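Local atomic coordinates of uncharacterized protein DUF849 with a TIM barrel fold (Burkholderia xenovorans LB400, PDB entry 3E49), a protein that binds zinc in a TIM-barrel fold and probably cleaves a beta-keto acid such as 3-keto-5-aminohexanoate. Residues A[19-24]-A[133-138]; A[112-117]-A[180-185]. All coordinates share one frame; numbering follows the deposited sequence.

Interaction 1: A[19-24]-A[133-138]; sequences HTPSMS and HGWERE
The carboxylate of Glu136 is gripped by Ser22 and Thr20 through both of its oxygens. Ser22 OG donates to Glu136 OE2 over 2.6 Å, on the syn side, and the backbone Ser22 N reaches Glu136 OE1 at 2.9 Å, also syn, with an N-H...acceptor angle of 159°. Thr20 OG1 gives a third bond, 2.8 Å to Glu136 OE1, from the anti side; it can do so because chi1 of 76° sets the hydroxyl between the backbone N and the carbonyl carbon. Within 133-138, His133 N meets the anti lone pair of Glu136 OE2 at 3.0 Å. Each oxygen therefore accepts two bonds, which fixes the rotation of this buried group and would favour its charged form. Ser22 OG also bonds to Ala132 N, just ahead of the helix. Packing flanks the polar centre. Pro21 and Trp135 meet tip to tip, Pro21 CD lying 3.6 Å from Trp135 CZ2, while Thr20 CG2 comes within 3.8 Å of Trp135 CH2. Glu136 CG sits over the centre of one indole face, and Trp135 NE1 bonds to Asp58 O. The contact thus joins the loop between strand 10-13 and helix 31-44 to the start of helix 134-141; Met23 touches Leu140 farther along the same helix.

Interaction 2: A[112-117]-A[180-185]; sequences LNMGSM and YNLAHF
In this TIM barrel, the chain leaving strand 109-113 meets helix 176-187, which follows the neighbouring parallel strand 168-173, and Met114 and Asn181 carry the contact. An Asx turn shapes the strand exit: Asn113 OD1 accepts from Gly115 N at 3.2 Å, with the donor in the carbonyl plane. The peptide carbonyl of Met114 takes a hydrogen bond from the helix, Asn181 ND2 to Met114 O, 3.0 Å long. At an N-H...acceptor angle of 173° it is nearly straight, and the acceptor lies only 2° out of the Asn181 amide plane. The selenomethionine side chain of Met114, bent at both chi2 and chi3, delivers its methyl to the helix surface. Met114 CE comes within 3.6 Å of Leu182 CA and 4.0 Å of Leu182 CB, so it rests against backbone as much as side chain. It also approaches the Phe185 ring obliquely, 3.9 Å from Phe185 CD2. Phe171 of strand 168-173 touches both Met114 and Leu182, and Gly205 of the second subunit packs on Asn181. Chemically, one directional amide-to-carbonyl bond ties the strand exit to the helix at one defined point and gives the carbonyl of buried Met114 a partner, whereas the methyl contacts are nonpolar and impose no comparable direction.

In the fold
Both contacts are buried and tie chain following a barrel strand to a helix, yet they share no element and do not touch: their centres are 29 Å apart and their nearest atoms about 14 Å. Interaction 1 lies farther out, 20 Å from the chain centre against 15 Å, and joins loop to helix start through a carboxylate with four donors. Interaction 2 joins the exit of strand 109-113 to the helix that follows its parallel neighbour, strand 168-173, and combines one neutral amide bond with methyl packing. Its surroundings include the second subunit, whereas no other chain of the assembly touches interaction 1. Neither supplies a zinc ligand; Thr20 and Met114 lie about 14 and 13 Å from the metal, measured from their side chains.

Interaction 1: A[19-24]-A[133-138]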
loop_
_atom_site.group_PDB
_atom_site.type_symbol
_atom_site.label_atom_id
_atom_site.label_comp_id
_atom_site.label_asym_id
_atom_site.label_seq_id
_atom_site.Cartn_x
_atom_site.Cartn_y
_atom_site.Cartn_z
ATOM N N HIS A 19 -6.248 20.273 24.208
ATOM C CA HIS A 19 -5.259 20.754 25.131
ATOM C C HIS A 19 -5.897 21.632 26.255
ATOM O O HIS A 19 -6.948 22.257 26.039
ATOM C CB HIS A 19 -4.171 21.537 24.398
ATOM C CG HIS A 19 -3.399 20.715 23.403
ATOM N ND1 HIS A 19 -3.141 21.141 22.118
ATOM C CD2 HIS A 19 -2.860 19.477 23.499
ATOM C CE1 HIS A 19 -2.453 20.227 21.471
ATOM N NE2 HIS A 19 -2.257 19.203 22.293
ATOM N N THR A 20 -5.251 21.642 27.429
ATOM C CA THR A 20 -5.674 22.475 28.561
ATOM C C THR A 20 -4.622 23.574 28.878
ATOM O O THR A 20 -3.435 23.438 28.548
ATOM C CB THR A 20 -6.092 21.623 29.740
ATOM O OG1 THR A 20 -4.943 21.091 30.408
ATOM C CG2 THR A 20 -7.026 20.514 29.293
ATOM N N PRO A 21 -5.064 24.723 29.440
ATOM C CA PRO A 21 -4.189 25.876 29.650
ATOM C C PRO A 21 -2.962 25.617 30.509
ATOM O O PRO A 21 -1.912 26.231 30.318
ATOM C CB PRO A 21 -5.125 26.917 30.312
ATOM C CG PRO A 21 -6.488 26.519 29.945
ATOM C CD PRO A 21 -6.438 24.996 29.908
ATOM N N SER A 22 -3.078 24.688 31.436
ATOM C CA SER A 22 -1.943 24.333 32.285
ATOM C C SER A 22 -0.830 23.635 31.507
ATOM O O SER A 22 0.283 23.524 31.986
ATOM C CB SER A 22 -2.418 23.453 33.438
ATOM O OG SER A 22 -3.342 24.162 34.260
HETATM N N MSE A 23 -1.137 23.142 30.315
HETATM C CA MSE A 23 -0.152 22.451 29.488
HETATM C C MSE A 23 0.831 23.369 28.820
HETATM O O MSE A 23 1.953 22.974 28.505
HETATM C CB MSE A 23 -0.867 21.654 28.404
HETATM C CG MSE A 23 -1.837 20.651 28.927
HETATM SE SE MSE A 23 -2.512 19.482 27.551
HETATM C CE MSE A 23 -3.557 18.542 28.605
ATOM N N SER A 24 0.403 24.596 28.527
ATOM C CA SER A 24 1.268 25.540 27.886
ATOM C C SER A 24 0.752 26.916 28.129
ATOM O O SER A 24 -0.451 27.153 27.946
ATOM C CB SER A 24 1.280 25.343 26.392
ATOM O OG SER A 24 1.991 26.386 25.754
ATOM N N HIS A 133 -6.805 24.457 37.120
ATOM C CA HIS A 133 -8.243 24.401 37.327
ATOM C C HIS A 133 -8.684 22.987 37.404
ATOM O O HIS A 133 -8.155 22.132 36.720
ATOM C CB HIS A 133 -8.976 25.102 36.186
ATOM C CG HIS A 133 -8.463 26.471 35.908
ATOM N ND1 HIS A 133 -9.020 27.602 36.465
ATOM C CD2 HIS A 133 -7.434 26.897 35.137
ATOM C CE1 HIS A 133 -8.352 28.665 36.049
ATOM N NE2 HIS A 133 -7.387 28.266 35.242
ATOM N N GLY A 134 -9.695 22.738 38.215
ATOM C CA GLY A 134 -10.192 21.402 38.391
ATOM C C GLY A 134 -10.746 20.749 37.150
ATOM O O GLY A 134 -10.642 19.520 36.996
ATOM N N TRP A 135 -11.317 21.556 36.248
ATOM C CA TRP A 135 -11.965 20.987 35.085
ATOM C C TRP A 135 -10.967 20.254 34.187
ATOM O O TRP A 135 -11.332 19.315 33.512
ATOM C CB TRP A 135 -12.721 22.074 34.279
ATOM C CG TRP A 135 -11.846 23.023 33.537
ATOM C CD1 TRP A 135 -11.431 24.245 33.938
ATOM C CD2 TRP A 135 -11.265 22.805 32.249
ATOM N NE1 TRP A 135 -10.616 24.803 32.997
ATOM C CE2 TRP A 135 -10.492 23.933 31.950
ATOM C CE3 TRP A 135 -11.322 21.750 31.324
ATOM C CZ2 TRP A 135 -9.781 24.054 30.772
ATOM C CZ3 TRP A 135 -10.610 21.870 30.135
ATOM C CH2 TRP A 135 -9.847 23.001 29.881
ATOM N N GLU A 136 -9.710 20.669 34.234
ATOM C CA GLU A 136 -8.676 20.144 33.317
ATOM C C GLU A 136 -8.423 18.643 33.492
ATOM O O GLU A 136 -8.438 17.885 32.513
ATOM C CB GLU A 136 -7.378 20.930 33.482
ATOM C CG GLU A 136 -7.486 22.430 33.173
ATOM C CD GLU A 136 -6.153 23.134 33.294
ATOM O OE1 GLU A 136 -5.311 23.029 32.363
ATOM O OE2 GLU A 136 -5.926 23.838 34.316
ATOM N N ARG A 137 -8.192 18.211 34.728
ATOM C CA ARG A 137 -7.938 16.784 34.968
ATOM C C ARG A 137 -9.167 15.962 34.610
ATOM O O ARG A 137 -9.060 14.922 33.985
ATOM C CB ARG A 137 -7.492 16.519 36.413
ATOM C CG ARG A 137 -7.410 15.032 36.759
ATOM C CD ARG A 137 -6.789 14.814 38.122
ATOM N NE ARG A 137 -5.374 15.160 38.079
ATOM C CZ ARG A 137 -4.427 14.343 37.637
ATOM N NH1 ARG A 137 -4.735 13.117 37.197
ATOM N NH2 ARG A 137 -3.173 14.760 37.616
ATOM N N GLU A 138 -10.333 16.453 35.004
ATOM C CA GLU A 138 -11.590 15.796 34.713
ATOM C C GLU A 138 -11.801 15.663 33.183
ATOM O O GLU A 138 -12.229 14.617 32.692
ATOM C CB GLU A 138 -12.731 16.609 35.338
#

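Interaction 2: A[112-117]-A[180-185]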
loop_
_atom_site.group_PDB
_atom_site.type_symbol
_atom_site.label_atom_id
_atom_site.label_comp_id
_atom_site.label_asym_id
_atom_site.label_seq_id
_atom_site.Cartn_x
_atom_site.Cartn_y
_atom_site.Cartn_z
ATOM N N LEU A 112 -16.464 19.338 10.477
ATOM C CA LEU A 112 -17.491 18.301 10.590
ATOM C C LEU A 112 -16.757 16.970 10.793
ATOM O O LEU A 112 -16.065 16.486 9.881
ATOM C CB LEU A 112 -18.391 18.264 9.337
ATOM C CG LEU A 112 -19.533 17.237 9.177
ATOM C CD1 LEU A 112 -20.333 17.018 10.410
ATOM C CD2 LEU A 112 -20.477 17.640 8.050
ATOM N N ASN A 113 -16.846 16.436 12.000
ATOM C CA ASN A 113 -16.238 15.161 12.334
ATOM C C ASN A 113 -17.064 14.070 11.652
ATOM O O ASN A 113 -18.279 14.100 11.716
ATOM C CB ASN A 113 -16.175 15.009 13.846
ATOM C CG ASN A 113 -15.498 13.718 14.291
ATOM O OD1 ASN A 113 -15.859 12.643 13.871
ATOM N ND2 ASN A 113 -14.562 13.840 15.205
HETATM N N MSE A 114 -16.418 13.087 11.013
HETATM C CA MSE A 114 -17.186 12.171 10.176
HETATM C C MSE A 114 -17.596 10.831 10.708
HETATM O O MSE A 114 -17.944 9.942 9.929
HETATM C CB MSE A 114 -16.499 12.038 8.797
HETATM C CG MSE A 114 -16.683 13.275 7.921
HETATM SE SE MSE A 114 -18.542 13.643 7.503
HETATM C CE MSE A 114 -19.098 12.112 6.807
ATOM N N GLY A 115 -17.616 10.662 12.016
ATOM C CA GLY A 115 -18.035 9.393 12.570
ATOM C C GLY A 115 -17.846 9.397 14.070
ATOM O O GLY A 115 -16.932 10.058 14.559
ATOM N N SER A 116 -18.719 8.683 14.786
ATOM C CA SER A 116 -18.630 8.570 16.235
ATOM C C SER A 116 -17.377 7.761 16.547
ATOM O O SER A 116 -17.016 6.842 15.823
ATOM C CB SER A 116 -19.872 7.874 16.832
ATOM O OG SER A 116 -21.082 8.550 16.521
HETATM N N MSE A 117 -16.671 8.149 17.597
HETATM C CA MSE A 117 -15.424 7.493 17.951
HETATM C C MSE A 117 -15.019 7.756 19.393
HETATM O O MSE A 117 -15.477 8.716 19.993
HETATM C CB MSE A 117 -14.306 8.095 17.073
HETATM C CG MSE A 117 -14.221 9.692 17.192
HETATM SE SE MSE A 117 -12.814 10.280 16.017
HETATM C CE MSE A 117 -11.184 9.637 17.049
ATOM N N TYR A 180 -15.190 6.583 3.953
ATOM C CA TYR A 180 -16.335 5.820 3.475
ATOM C C TYR A 180 -17.667 6.428 3.936
ATOM O O TYR A 180 -18.654 6.445 3.180
ATOM C CB TYR A 180 -16.210 4.386 3.888
ATOM C CG TYR A 180 -15.321 3.567 2.990
ATOM C CD1 TYR A 180 -15.774 3.130 1.736
ATOM C CD2 TYR A 180 -14.056 3.125 3.424
ATOM C CE1 TYR A 180 -14.977 2.332 0.921
ATOM C CE2 TYR A 180 -13.269 2.321 2.612
ATOM C CZ TYR A 180 -13.745 1.905 1.379
ATOM O OH TYR A 180 -12.948 1.110 0.603
ATOM N N ASN A 181 -17.692 6.976 5.146
ATOM C CA ASN A 181 -18.936 7.583 5.641
ATOM C C ASN A 181 -19.205 8.827 4.776
ATOM O O ASN A 181 -20.337 9.032 4.360
ATOM C CB ASN A 181 -18.856 7.972 7.109
ATOM C CG ASN A 181 -18.796 6.808 8.031
ATOM O OD1 ASN A 181 -19.091 5.694 7.663
ATOM N ND2 ASN A 181 -18.473 7.081 9.285
ATOM N N LEU A 182 -18.168 9.604 4.438
ATOM C CA LEU A 182 -18.353 10.779 3.580
ATOM C C LEU A 182 -18.844 10.337 2.218
ATOM O O LEU A 182 -19.728 10.982 1.654
ATOM C CB LEU A 182 -17.067 11.605 3.433
ATOM C CG LEU A 182 -17.039 12.864 2.564
ATOM C CD1 LEU A 182 -18.076 13.874 2.977
ATOM C CD2 LEU A 182 -15.619 13.462 2.596
ATOM N N ALA A 183 -18.278 9.255 1.675
ATOM C CA ALA A 183 -18.706 8.736 0.348
ATOM C C ALA A 183 -20.215 8.412 0.341
ATOM O O ALA A 183 -20.897 8.648 -0.634
ATOM C CB ALA A 183 -17.883 7.516 -0.073
ATOM N N HIS A 184 -20.718 7.917 1.457
ATOM C CA HIS A 184 -22.124 7.601 1.636
ATOM C C HIS A 184 -22.952 8.849 1.410
ATOM O O HIS A 184 -23.922 8.821 0.648
ATOM C CB HIS A 184 -22.355 7.052 3.037
ATOM C CG HIS A 184 -23.794 6.844 3.410
ATOM N ND1 HIS A 184 -24.571 5.856 2.853
ATOM C CD2 HIS A 184 -24.562 7.440 4.349
ATOM C CE1 HIS A 184 -25.770 5.874 3.414
ATOM N NE2 HIS A 184 -25.790 6.826 4.328
ATOM N N PHE A 185 -22.589 9.927 2.093
ATOM C CA PHE A 185 -23.302 11.201 1.955
ATOM C C PHE A 185 -23.114 11.857 0.605
ATOM O O PHE A 185 -24.023 12.556 0.127
ATOM C CB PHE A 185 -22.913 12.156 3.071
ATOM C CG PHE A 185 -23.430 11.742 4.392
ATOM C CD1 PHE A 185 -24.779 11.918 4.699
ATOM C CD2 PHE A 185 -22.598 11.105 5.342
ATOM C CE1 PHE A 185 -25.278 11.493 5.926
ATOM C CE2 PHE A 185 -23.096 10.717 6.550
ATOM C CZ PHE A 185 -24.434 10.889 6.842
#